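Local coordinates for protein pullulanase (Bacillus acidopullulyticus, PDB 2WAN) that hydrolyses alpha-1,6-glucosidic linkages in pullulan and at the branch points of starch polysaccharides, as a debranching glycoside hydrolase of the alpha-amylase type, at residues L648-W653 with G675-D681; M624-D630 with Q664-Q670; A428-D432 with F830-T834. The contacts are given in a common frame with arbitrary orientation. Residue numbers count along the deposited sequence, not the author numbering.

Interaction 1 of 3, residues L648-W653 with G675-D681; sequences LYGEPW and GIGVFND
This is a parallel strand pairing in the catalytic TIM barrel, joining its fifth strand, ending at Gly650, to the sixth, 677-679. The axes of 648-650 and 677-679 approach to 4.6 Å and cross at -28°. Register pairs Tyr649 with Gly677 (CA to CA 4.2 Å) and Gly650 with Val678 (CA to CA 5.1 Å). Both backbones are extended, Gly650 almost fully (-179/-175). Three hydrogen bonds step along the pair: Gly677 N to Leu648 O, 2.9 Å; Gly650 N to Gly677 O, 3.0 Å; Phe679 N to Gly650 O, 3.1 Å. At the N-terminal end, water 1 accepts from Leu648 N (3.0 Å) and donates to Gly675 O (2.8 Å).

Tyr649 (chi1 p) and Phe679 (chi1 m) stack as an offset edge-to-face pair, the tyrosine edge toward the phenylalanine face, centroids 5.8 Å apart and planes at 76°. Tyr649 OH reaches Gln487 and Asn549 on other barrel strands. A CB on Gly677 would crowd Tyr649. Leu648 CB meets Ile676 CG2 at 4.0 Å, both residues packing on helix 629-642. Past the strands, Pro652 centres an inverse gamma turn; its CB lies 3.8 Å from Val678 CB. Trp653 CZ3 packs 3.7 Å from Asp681 CG, whose OD1 is salt-bridged to Lys668.

Glu651 sits where alpha-amylase-type barrels usually hold their acid/base and is probably part of the active site; its OE2 salt-bridges Arg620 and OE1 accepts from Leu623 N. Backbone bonds and mostly apolar packing hold the strands together, Tyr649 OH is satisfied inside the barrel, and Glu651 and Asp681 lie beyond the strands' C-terminal ends.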
loop_
_atom_site.group_PDB
_atom_site.type_symbol
_atom_site.label_atom_id
_atom_site.label_comp_id
_atom_site.label_asym_id
_atom_site.label_seq_id
_atom_site.Cartn_x
_atom_site.Cartn_y
_atom_site.Cartn_z
ATOM N N LEU A 648 -10.457 -0.960 5.253
ATOM C CA LEU A 648 -9.155 -0.529 4.771
ATOM C C LEU A 648 -8.325 -1.739 4.391
ATOM O O LEU A 648 -8.223 -2.684 5.179
ATOM C CB LEU A 648 -8.418 0.255 5.867
ATOM C CG LEU A 648 -9.220 1.407 6.470
ATOM C CD1 LEU A 648 -8.585 1.858 7.795
ATOM C CD2 LEU A 648 -9.356 2.563 5.469
ATOM N N TYR A 649 -7.729 -1.714 3.204
ATOM C CA TYR A 649 -6.928 -2.874 2.749
ATOM C C TYR A 649 -6.025 -2.450 1.599
ATOM O O TYR A 649 -6.140 -1.325 1.084
ATOM C CB TYR A 649 -7.848 -4.053 2.334
ATOM C CG TYR A 649 -8.869 -3.624 1.321
ATOM C CD1 TYR A 649 -10.061 -2.992 1.723
ATOM C CD2 TYR A 649 -8.625 -3.785 -0.047
ATOM C CE1 TYR A 649 -11.001 -2.548 0.787
ATOM C CE2 TYR A 649 -9.548 -3.344 -0.994
ATOM C CZ TYR A 649 -10.732 -2.723 -0.576
ATOM O OH TYR A 649 -11.643 -2.280 -1.517
ATOM N N GLY A 650 -5.109 -3.330 1.202
ATOM C CA GLY A 650 -4.238 -3.000 0.076
ATOM C C GLY A 650 -3.266 -4.093 -0.301
ATOM O O GLY A 650 -3.308 -5.181 0.271
ATOM N N GLU A 651 -2.392 -3.794 -1.261
ATOM C CA GLU A 651 -1.447 -4.794 -1.785
ATOM C C GLU A 651 -0.239 -4.961 -0.863
ATOM O O GLU A 651 0.473 -3.980 -0.584
ATOM C CB GLU A 651 -0.953 -4.392 -3.164
ATOM C CG GLU A 651 -2.047 -4.250 -4.210
ATOM C CD GLU A 651 -1.502 -3.662 -5.500
ATOM O OE1 GLU A 651 -0.954 -2.521 -5.489
ATOM O OE2 GLU A 651 -1.634 -4.343 -6.541
ATOM N N PRO A 652 -0.001 -6.194 -0.384
ATOM C CA PRO A 652 1.123 -6.422 0.545
ATOM C C PRO A 652 2.442 -6.665 -0.206
ATOM O O PRO A 652 3.189 -7.604 0.102
ATOM C CB PRO A 652 0.672 -7.673 1.313
ATOM C CG PRO A 652 -0.033 -8.478 0.228
ATOM C CD PRO A 652 -0.881 -7.383 -0.458
ATOM N N TRP A 653 2.723 -5.830 -1.198
ATOM C CA TRP A 653 3.974 -5.948 -1.946
ATOM C C TRP A 653 4.412 -4.598 -2.480
ATOM O O TRP A 653 3.669 -3.611 -2.401
ATOM C CB TRP A 653 3.886 -7.021 -3.067
ATOM C CG TRP A 653 2.716 -6.867 -3.986
ATOM C CD1 TRP A 653 2.580 -5.955 -4.987
ATOM C CD2 TRP A 653 1.496 -7.635 -3.971
ATOM N NE1 TRP A 653 1.362 -6.111 -5.612
ATOM C CE2 TRP A 653 0.674 -7.126 -5.002
ATOM C CE3 TRP A 653 1.027 -8.712 -3.197
ATOM C CZ2 TRP A 653 -0.605 -7.653 -5.283
ATOM C CZ3 TRP A 653 -0.246 -9.239 -3.471
ATOM C CH2 TRP A 653 -1.046 -8.702 -4.502
ATOM N N GLY A 675 -6.325 -3.699 11.943
ATOM C CA GLY A 675 -7.650 -3.263 11.445
ATOM C C GLY A 675 -7.637 -2.992 9.945
ATOM O O GLY A 675 -8.439 -2.202 9.431
ATOM N N ILE A 676 -6.726 -3.669 9.250
ATOM C CA ILE A 676 -6.580 -3.556 7.795
ATOM C C ILE A 676 -6.380 -4.939 7.169
ATOM O O ILE A 676 -5.949 -5.880 7.838
ATOM C CB ILE A 676 -5.376 -2.651 7.397
ATOM C CG1 ILE A 676 -4.034 -3.383 7.615
ATOM C CG2 ILE A 676 -5.445 -1.251 8.091
ATOM C CD1 ILE A 676 -2.760 -2.563 7.243
ATOM N N GLY A 677 -6.705 -5.048 5.888
ATOM C CA GLY A 677 -6.568 -6.304 5.139
ATOM C C GLY A 677 -5.554 -6.266 4.018
ATOM O O GLY A 677 -5.131 -5.191 3.574
ATOM N N VAL A 678 -5.119 -7.448 3.570
ATOM C CA VAL A 678 -4.169 -7.534 2.455
ATOM C C VAL A 678 -4.696 -8.455 1.365
ATOM O O VAL A 678 -5.307 -9.471 1.657
ATOM C CB VAL A 678 -2.747 -7.991 2.907
ATOM C CG1 VAL A 678 -2.133 -6.952 3.820
ATOM C CG2 VAL A 678 -2.798 -9.381 3.608
ATOM N N PHE A 679 -4.464 -8.086 0.111
ATOM C CA PHE A 679 -4.808 -8.950 -1.005
ATOM C C PHE A 679 -4.056 -10.264 -0.866
ATOM O O PHE A 679 -2.839 -10.284 -0.621
ATOM C CB PHE A 679 -4.454 -8.286 -2.333
ATOM C CG PHE A 679 -5.473 -7.299 -2.780
ATOM C CD1 PHE A 679 -6.678 -7.741 -3.339
ATOM C CD2 PHE A 679 -5.257 -5.937 -2.612
ATOM C CE1 PHE A 679 -7.677 -6.826 -3.753
ATOM C CE2 PHE A 679 -6.239 -5.018 -3.032
ATOM C CZ PHE A 679 -7.429 -5.464 -3.611
ATOM N N ASN A 680 -4.799 -11.350 -1.004
ATOM C CA ASN A 680 -4.279 -12.682 -0.751
ATOM C C ASN A 680 -3.798 -13.338 -2.039
ATOM O O ASN A 680 -4.540 -14.037 -2.711
ATOM C CB ASN A 680 -5.347 -13.522 -0.033
ATOM C CG ASN A 680 -4.827 -14.889 0.394
ATOM O OD1 ASN A 680 -3.740 -15.295 -0.004
ATOM N ND2 ASN A 680 -5.622 -15.613 1.190
ATOM N N ASP A 681 -2.546 -13.085 -2.392
ATOM C CA ASP A 681 -1.998 -13.725 -3.581
ATOM C C ASP A 681 -1.778 -15.234 -3.407
ATOM O O ASP A 681 -1.636 -15.950 -4.414
ATOM C CB ASP A 681 -0.750 -12.994 -4.128
ATOM C CG ASP A 681 0.378 -12.845 -3.107
ATOM O OD1 ASP A 681 0.131 -12.829 -1.883
ATOM O OD2 ASP A 681 1.532 -12.712 -3.561
HETATM O O HOH W 1 -10.483 -2.769 7.603
#

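Interaction 2 of 3, residues M624-D630 with Q664-Q670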
loop_
_atom_site.group_PDB
_atom_site.type_symbol
_atom_site.label_atom_id
_atom_site.label_comp_id
_atom_site.label_asym_id
_atom_site.label_seq_id
_atom_site.Cartn_x
_atom_site.Cartn_y
_atom_site.Cartn_z
ATOM N N MET A 624 0.449 -0.946 -0.767
ATOM C CA MET A 624 0.323 -0.605 0.649
ATOM C C MET A 624 1.573 -0.932 1.489
ATOM O O MET A 624 1.884 -0.219 2.462
ATOM C CB MET A 624 -0.905 -1.304 1.225
ATOM C CG MET A 624 -1.202 -0.860 2.669
ATOM S SD MET A 624 -2.743 -1.561 3.268
ATOM C CE MET A 624 -2.311 -3.307 3.394
ATOM N N ALA A 625 2.290 -1.989 1.113
ATOM C CA ALA A 625 3.534 -2.349 1.819
ATOM C C ALA A 625 4.440 -1.126 1.976
ATOM O O ALA A 625 5.020 -0.916 3.040
ATOM C CB ALA A 625 4.269 -3.465 1.076
ATOM N N LEU A 626 4.533 -0.319 0.916
ATOM C CA LEU A 626 5.357 0.899 0.919
ATOM C C LEU A 626 4.965 1.957 1.943
ATOM O O LEU A 626 5.799 2.788 2.332
ATOM C CB LEU A 626 5.359 1.539 -0.469
ATOM C CG LEU A 626 5.938 0.708 -1.618
ATOM C CD1 LEU A 626 5.732 1.450 -2.913
ATOM C CD2 LEU A 626 7.442 0.444 -1.382
ATOM N N LEU A 627 3.702 1.963 2.370
ATOM C CA LEU A 627 3.253 2.999 3.318
ATOM C C LEU A 627 3.766 2.758 4.734
ATOM O O LEU A 627 3.908 3.705 5.516
ATOM C CB LEU A 627 1.728 3.146 3.288
ATOM C CG LEU A 627 1.169 3.498 1.895
ATOM C CD1 LEU A 627 -0.351 3.592 1.962
ATOM C CD2 LEU A 627 1.776 4.811 1.323
ATOM N N GLY A 628 4.076 1.502 5.050
ATOM C CA GLY A 628 4.650 1.150 6.350
ATOM C C GLY A 628 3.627 0.842 7.433
ATOM O O GLY A 628 2.507 1.387 7.442
ATOM N N LYS A 629 4.015 -0.038 8.354
ATOM C CA LYS A 629 3.147 -0.479 9.459
ATOM C C LYS A 629 2.677 0.658 10.344
ATOM O O LYS A 629 1.492 0.756 10.640
ATOM C CB LYS A 629 3.846 -1.527 10.340
ATOM C CG LYS A 629 3.937 -2.907 9.744
ATOM C CD LYS A 629 4.975 -3.753 10.491
ATOM C CE LYS A 629 4.511 -4.150 11.875
ATOM N NZ LYS A 629 5.499 -5.108 12.487
ATOM N N ASP A 630 3.610 1.511 10.780
ATOM C CA ASP A 630 3.280 2.592 11.690
ATOM C C ASP A 630 2.252 3.529 11.081
ATOM O O ASP A 630 1.285 3.921 11.737
ATOM C CB ASP A 630 4.550 3.353 12.090
ATOM C CG ASP A 630 5.436 2.545 13.044
ATOM O OD1 ASP A 630 5.023 1.448 13.476
ATOM O OD2 ASP A 630 6.549 3.016 13.362
ATOM N N GLN A 664 9.383 -2.601 8.439
ATOM C CA GLN A 664 8.223 -1.703 8.403
ATOM C C GLN A 664 7.306 -1.961 7.205
ATOM O O GLN A 664 6.144 -1.537 7.212
ATOM C CB GLN A 664 8.642 -0.224 8.492
ATOM C CG GLN A 664 8.793 0.292 9.950
ATOM C CD GLN A 664 7.464 0.304 10.733
ATOM O OE1 GLN A 664 6.462 0.879 10.294
ATOM N NE2 GLN A 664 7.464 -0.323 11.898
ATOM N N LEU A 665 7.810 -2.670 6.196
ATOM C CA LEU A 665 7.013 -2.944 4.989
ATOM C C LEU A 665 5.803 -3.783 5.362
ATOM O O LEU A 665 5.921 -4.748 6.122
ATOM C CB LEU A 665 7.841 -3.640 3.909
ATOM C CG LEU A 665 8.914 -2.817 3.188
ATOM C CD1 LEU A 665 9.761 -3.730 2.327
ATOM C CD2 LEU A 665 8.303 -1.692 2.329
ATOM N N VAL A 666 4.628 -3.399 4.856
ATOM C CA VAL A 666 3.414 -4.157 5.178
ATOM C C VAL A 666 3.232 -5.321 4.198
ATOM O O VAL A 666 2.386 -5.289 3.296
ATOM C CB VAL A 666 2.132 -3.283 5.252
ATOM C CG1 VAL A 666 1.002 -4.043 5.989
ATOM C CG2 VAL A 666 2.418 -1.947 5.946
ATOM N N THR A 667 4.053 -6.351 4.390
ATOM C CA THR A 667 3.915 -7.622 3.662
ATOM C C THR A 667 2.935 -8.524 4.429
ATOM O O THR A 667 2.493 -8.167 5.512
ATOM C CB THR A 667 5.294 -8.312 3.517
ATOM O OG1 THR A 667 5.935 -8.341 4.797
ATOM C CG2 THR A 667 6.172 -7.540 2.544
ATOM N N LYS A 668 2.555 -9.667 3.853
ATOM C CA LYS A 668 1.559 -10.521 4.501
ATOM C C LYS A 668 2.028 -10.979 5.882
ATOM O O LYS A 668 3.165 -11.452 6.041
ATOM C CB LYS A 668 1.200 -11.726 3.619
ATOM C CG LYS A 668 0.551 -11.359 2.274
ATOM C CD LYS A 668 -0.096 -12.589 1.627
ATOM C CE LYS A 668 0.966 -13.626 1.178
ATOM N NZ LYS A 668 1.874 -13.103 0.119
ATOM N N GLY A 669 1.156 -10.828 6.870
ATOM C CA GLY A 669 1.489 -11.130 8.275
ATOM C C GLY A 669 1.692 -9.837 9.055
ATOM O O GLY A 669 1.387 -9.760 10.243
ATOM N N GLN A 670 2.174 -8.801 8.371
ATOM C CA GLN A 670 2.458 -7.528 9.035
ATOM C C GLN A 670 1.201 -6.708 9.361
ATOM O O GLN A 670 1.254 -5.765 10.156
ATOM C CB GLN A 670 3.438 -6.704 8.198
ATOM C CG GLN A 670 4.797 -7.367 8.001
ATOM C CD GLN A 670 5.783 -6.894 9.047
ATOM O OE1 GLN A 670 5.619 -7.164 10.237
ATOM N NE2 GLN A 670 6.791 -6.148 8.613
#
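In this TIM barrel the loop 664-670, between the fifth and sixth strands, lies against the link from the fourth strand to helix 629-642. Packing centres on Val666, the middle of an inverse gamma turn. Its CG1 makes an apolar contact with Met624 CE at 4.3 Å, its CG2 rests on the backbone in van der Waals contact 3.4 Å from Gly628 C, and Met632 packs on it from the helix.

Hydrogen bonds dominate. Gln664 serves the first turn of that helix twice: its backbone O accepts from Lys629 N (2.8 Å) and its OE1 from Asp630 N (3.0 Å), while Gln664 NE2 adds a weak bond to Asp630 OD1 (3.4 Å). Gly628, at the N-cap position, has a positive phi (89°) that favours glycine. Further along, Val666 N donates to Ala625 O (3.1 Å). The type II turn from Thr667 to Gln670 brings the loop back, so that Gln670 NE2 donates to Leu665 O (3.0 Å) and Gln670 OE1 accepts from Lys629 NZ at 3.1 Å.

Interaction 3 of 3, residues A428-D432 with F830-T834; sequences ANPVD and FRMTT. With SO4 (sulfate ion), chain J.
Arg831, Val431 and Thr833 give up the most surface where the loop leading into the first barrel strand, 435-438, meets the link between helices 811-826 and 835-841, near the C-terminal beta domain. Residues 430-432 form a 3-10 turn, opened by an Asx turn (Asn429 OD1 accepts from Val431 N, 3.1 Å). The nearest CA pair is Val431 with Arg831, 5.6 Å.

Val431 (chi1 m) points toward its partner, setting CG2 3.3 Å from Arg831 O and 4.0 Å from Thr833 CG2, which lies 3.8 Å from Asn429 CG. Water 2 donates to Asn429 OD1 (3.1 Å) and Thr833 O (2.6 Å), water 3 to Asp432 OD1 (2.8 Å) and Arg831 O (2.7 Å).

Arg831 (chi1 m, chi2 t, chi3 -85°, chi4 110°) salt-bridges Asp432 OD1 through NH1 (3.0 Å), while NE donates to Arg824 O. A sulfate, probably from crystallisation, accepts from NH1 (O4, 2.7 Å) and NH2 (O3, 2.9 Å). One guanidinium serving two anions implies a polar, solvated seam around buried Val431.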
loop_
_atom_site.group_PDB
_atom_site.type_symbol
_atom_site.label_atom_id
_atom_site.label_comp_id
_atom_site.label_asym_id
_atom_site.label_seq_id
_atom_site.Cartn_x
_atom_site.Cartn_y
_atom_site.Cartn_z
ATOM N N ALA A 428 -20.711 -4.120 9.784
ATOM C CA ALA A 428 -20.128 -4.400 11.113
ATOM C C ALA A 428 -18.679 -4.877 11.038
ATOM O O ALA A 428 -17.873 -4.572 11.921
ATOM C CB ALA A 428 -20.993 -5.399 11.880
ATOM N N ASN A 429 -18.344 -5.614 9.978
ATOM C CA ASN A 429 -17.020 -6.202 9.844
ATOM C C ASN A 429 -16.658 -6.265 8.360
ATOM O O ASN A 429 -17.551 -6.428 7.538
ATOM C CB ASN A 429 -17.003 -7.617 10.446
ATOM C CG ASN A 429 -15.601 -8.157 10.604
ATOM O OD1 ASN A 429 -14.992 -8.679 9.651
ATOM N ND2 ASN A 429 -15.049 -7.995 11.808
ATOM N N PRO A 430 -15.368 -6.139 8.015
ATOM C CA PRO A 430 -15.011 -6.218 6.577
ATOM C C PRO A 430 -15.464 -7.494 5.866
ATOM O O PRO A 430 -15.715 -7.451 4.647
ATOM C CB PRO A 430 -13.492 -6.125 6.589
ATOM C CG PRO A 430 -13.226 -5.220 7.805
ATOM C CD PRO A 430 -14.227 -5.659 8.834
ATOM N N VAL A 431 -15.579 -8.611 6.599
ATOM C CA VAL A 431 -16.024 -9.879 5.974
ATOM C C VAL A 431 -17.462 -9.831 5.450
ATOM O O VAL A 431 -17.895 -10.752 4.747
ATOM C CB VAL A 431 -15.860 -11.130 6.896
ATOM C CG1 VAL A 431 -14.381 -11.327 7.301
ATOM C CG2 VAL A 431 -16.771 -11.090 8.127
ATOM N N ASP A 432 -18.182 -8.755 5.783
ATOM C CA ASP A 432 -19.543 -8.530 5.327
ATOM C C ASP A 432 -19.606 -7.797 3.983
ATOM O O ASP A 432 -20.711 -7.557 3.468
ATOM C CB ASP A 432 -20.339 -7.729 6.374
ATOM C CG ASP A 432 -20.470 -8.482 7.700
ATOM O OD1 ASP A 432 -20.532 -9.727 7.671
ATOM O OD2 ASP A 432 -20.486 -7.826 8.751
ATOM N N PHE A 830 -20.888 -18.085 6.452
ATOM C CA PHE A 830 -19.809 -17.817 5.502
ATOM C C PHE A 830 -18.926 -16.627 5.882
ATOM O O PHE A 830 -17.883 -16.398 5.249
ATOM C CB PHE A 830 -20.396 -17.561 4.104
ATOM C CG PHE A 830 -21.043 -18.778 3.477
ATOM C CD1 PHE A 830 -20.272 -19.848 3.038
ATOM C CD2 PHE A 830 -22.425 -18.823 3.316
ATOM C CE1 PHE A 830 -20.880 -20.970 2.445
ATOM C CE2 PHE A 830 -23.048 -19.928 2.715
ATOM C CZ PHE A 830 -22.265 -21.011 2.288
ATOM N N ARG A 831 -19.327 -15.890 6.929
ATOM C CA ARG A 831 -18.742 -14.592 7.245
ATOM C C ARG A 831 -18.443 -14.506 8.745
ATOM O O ARG A 831 -18.704 -13.485 9.401
ATOM C CB ARG A 831 -19.709 -13.476 6.830
ATOM C CG ARG A 831 -19.939 -13.437 5.318
ATOM C CD ARG A 831 -20.904 -12.318 4.955
ATOM N NE ARG A 831 -22.299 -12.728 5.068
ATOM C CZ ARG A 831 -23.170 -12.315 5.983
ATOM N NH1 ARG A 831 -22.823 -11.464 6.958
ATOM N NH2 ARG A 831 -24.414 -12.766 5.926
ATOM N N MET A 832 -17.884 -15.585 9.291
ATOM C CA MET A 832 -17.409 -15.535 10.692
ATOM C C MET A 832 -16.372 -14.422 10.860
ATOM O O MET A 832 -15.646 -14.082 9.907
ATOM C CB MET A 832 -16.878 -16.903 11.129
ATOM C CG MET A 832 -17.976 -17.908 11.214
ATOM S SD MET A 832 -17.408 -19.515 11.802
ATOM C CE MET A 832 -17.387 -20.468 10.271
ATOM N N THR A 833 -16.320 -13.825 12.052
ATOM C CA THR A 833 -15.513 -12.611 12.240
ATOM C C THR A 833 -14.234 -12.817 13.075
ATOM O O THR A 833 -13.362 -11.936 13.106
ATOM C CB THR A 833 -16.342 -11.463 12.873
ATOM O OG1 THR A 833 -16.786 -11.861 14.174
ATOM C CG2 THR A 833 -17.574 -11.084 11.996
ATOM N N THR A 834 -14.113 -13.964 13.731
ATOM C CA THR A 834 -12.907 -14.271 14.505
ATOM C C THR A 834 -12.337 -15.643 14.169
ATOM O O THR A 834 -13.059 -16.549 13.702
ATOM C CB THR A 834 -13.164 -14.214 16.031
ATOM O OG1 THR A 834 -13.945 -15.348 16.425
ATOM C CG2 THR A 834 -13.905 -12.923 16.420
HETATM S S SO4 J . -25.917 -10.348 8.475
HETATM O O1 SO4 J . -26.650 -10.295 9.739
HETATM O O2 SO4 J . -26.311 -9.209 7.629
HETATM O O3 SO4 J . -26.280 -11.593 7.763
HETATM O O4 SO4 J . -24.470 -10.247 8.758
HETATM O O HOH W 2 -12.948 -10.641 10.918
HETATM O O HOH W 3 -20.297 -11.361 9.901
#

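All three contacts belong to the parallel eight-stranded barrel or its margins. Along the chain the order is 428-432, 624-630, 648-653, 664-670, 675-681, 830-834: interactions 1 and 2 cross, while interaction 3 spans both. Interactions 1 and 2 have centres about 9 Å apart and touch through a salt bridge between Asp681 OD1 and Lys668 NZ (2.7 Å) and a probable hydrogen bond from Ala625 N to Glu651 O (3.2 Å), so the strand pairing and the loop packing are directly connected. Interaction 3 stands apart, its centre about 16 Å from that of interaction 1 and 23 Å from that of interaction 2, tying the barrel's beginning to the segment that follows it.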